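PDB 6WTE: B12-binding domain-containing protein from Kitasatospora setae, which binds cobalamin and a [4Fe-4S] cluster and, as the radical SAM methyltransferase TsrM, probably transfers a methyl group by a non-radical route. Local coordinates for residues V24-T27 and A28-E32. Numbering follows the deposited sequence.
Sequences VLTT and ALEDE
Thr-26 with Glu-30 and Thr-27 with Asp-31 make local i to i+4 contacts in the last turns of helix 20-31, the helix of the beta-alpha-beta unit that joins strands 4-9 and 35-40. Four i to i+4 backbone hydrogen bonds form the frame. The longest runs from Ala-28 N to Val-24 O at 3.3 Å, and the shortest from Glu-30 N to Thr-26 O at 2.8 Å. Asp-31 is the last helical residue, and Glu-32 leaves helical phi/psi.

Thr-26 and Glu-30 lie side by side and point the same way. The methyl of Thr-26 is anti to its own N, with OG1 at chi1 -66°, and this sets CG2 3.5 Å from Glu-30 CD. The Glu-30 chain is extended beyond CG, and its CG passes 3.2 Å from Thr-26 O. Its OE1 forms salt bridges with Arg-198 and Arg-200, which should steady the carboxylate beside the methyl.

One residue on, the pattern repeats. Thr-27 CG2 lies 3.7 Å from Asp-31 OD2. Asp-31 CG sits 3.1 Å from Thr-27 O, the oxygen that accepts the hydrogen bond from Asp-31 N. Asp-31 OD1 also pairs with Arg-198, so one arginine joins both acidic side chains. Both threonine hydroxyls are satisfied within the fold: Thr-26 OG1 is hydrogen-bonded to Leu-22 O, and Thr-27 OG1 to Asp-23 O and Arg-198 N.

Leu-29 packs its CG 3.4 Å from Leu-25 O, and its side chain also meets Val-5 and Val-36 of the flanking strands. Ala-28 touches Glu-130 of helix 130-141. The arrangement is the connecting helix of a beta-alpha-beta unit, packed on the parallel part of the sheet in a Rossmann-like B12-binding domain, with Val-24 and Leu-25 at the cobalamin.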
loop_
_atom_site.group_PDB
_atom_site.type_symbol
_atom_site.label_atom_id
_atom_site.label_comp_id
_atom_site.label_asym_id
_atom_site.label_seq_id
_atom_site.Cartn_x
_atom_site.Cartn_y
_atom_site.Cartn_z
ATOM N N VAL A 24 0.828 -6.112 -14.248
ATOM C CA VAL A 24 -0.440 -5.627 -14.787
ATOM C C VAL A 24 -0.194 -4.772 -16.025
ATOM O O VAL A 24 -0.846 -4.943 -17.063
ATOM C CB VAL A 24 -1.217 -4.836 -13.716
ATOM C CG1 VAL A 24 -2.557 -4.376 -14.273
ATOM C CG2 VAL A 24 -1.424 -5.672 -12.452
ATOM N N LEU A 25 0.752 -3.835 -15.928
ATOM C CA LEU A 25 1.024 -2.933 -17.045
ATOM C C LEU A 25 1.626 -3.678 -18.226
ATOM O O LEU A 25 1.297 -3.382 -19.382
ATOM C CB LEU A 25 1.955 -1.810 -16.594
ATOM C CG LEU A 25 1.457 -0.925 -15.461
ATOM C CD1 LEU A 25 2.530 0.113 -15.129
ATOM C CD2 LEU A 25 0.154 -0.242 -15.858
ATOM N N THR A 26 2.514 -4.640 -17.956
ATOM C CA THR A 26 3.123 -5.413 -19.035
ATOM C C THR A 26 2.060 -6.165 -19.825
ATOM O O THR A 26 2.061 -6.148 -21.058
ATOM C CB THR A 26 4.168 -6.379 -18.475
ATOM O OG1 THR A 26 5.262 -5.640 -17.912
ATOM C CG2 THR A 26 4.680 -7.328 -19.570
ATOM N N THR A 27 1.123 -6.812 -19.123
ATOM C CA THR A 27 0.089 -7.583 -19.812
ATOM C C THR A 27 -0.711 -6.703 -20.761
ATOM O O THR A 27 -0.895 -7.040 -21.936
ATOM C CB THR A 27 -0.837 -8.248 -18.792
ATOM O OG1 THR A 27 -0.100 -9.226 -18.053
ATOM C CG2 THR A 27 -2.012 -8.929 -19.490
ATOM N N ALA A 28 -1.182 -5.556 -20.266
ATOM C CA ALA A 28 -2.002 -4.670 -21.083
ATOM C C ALA A 28 -1.218 -4.146 -22.279
ATOM O O ALA A 28 -1.715 -4.140 -23.411
ATOM C CB ALA A 28 -2.520 -3.516 -20.229
ATOM N N LEU A 29 0.012 -3.696 -22.044
ATOM C CA LEU A 29 0.808 -3.144 -23.134
ATOM C C LEU A 29 1.127 -4.207 -24.178
ATOM O O LEU A 29 1.011 -3.956 -25.381
ATOM C CB LEU A 29 2.086 -2.529 -22.579
ATOM C CG LEU A 29 1.942 -1.166 -21.908
ATOM C CD1 LEU A 29 3.229 -0.853 -21.177
ATOM C CD2 LEU A 29 1.624 -0.098 -22.950
ATOM N N GLU A 30 1.506 -5.409 -23.736
ATOM C CA GLU A 30 1.788 -6.479 -24.688
ATOM C C GLU A 30 0.544 -6.861 -25.482
ATOM O O GLU A 30 0.624 -7.104 -26.693
ATOM C CB GLU A 30 2.355 -7.699 -23.959
ATOM C CG GLU A 30 3.771 -7.501 -23.444
ATOM C CD GLU A 30 4.333 -8.749 -22.786
ATOM O OE1 GLU A 30 3.533 -9.617 -22.385
ATOM O OE2 GLU A 30 5.572 -8.855 -22.672
ATOM N N ASP A 31 -0.617 -6.914 -24.820
ATOM C CA ASP A 31 -1.851 -7.260 -25.517
ATOM C C ASP A 31 -2.236 -6.214 -26.556
ATOM O O ASP A 31 -2.950 -6.542 -27.509
ATOM C CB ASP A 31 -2.995 -7.454 -24.516
ATOM C CG ASP A 31 -2.862 -8.738 -23.706
ATOM O OD1 ASP A 31 -1.913 -9.514 -23.945
ATOM O OD2 ASP A 31 -3.715 -8.975 -22.829
ATOM N N GLU A 32 -1.783 -4.973 -26.395
ATOM C CA GLU A 32 -2.033 -3.906 -27.355
ATOM C C GLU A 32 -0.925 -3.769 -28.389
ATOM O O GLU A 32 -0.920 -2.798 -29.153
ATOM C CB GLU A 32 -2.227 -2.574 -26.627
ATOM C CG GLU A 32 -3.516 -2.496 -25.824
ATOM C CD GLU A 32 -4.753 -2.524 -26.701
ATOM O OE1 GLU A 32 -4.688 -2.025 -27.845
ATOM O OE2 GLU A 32 -5.790 -3.051 -26.248
#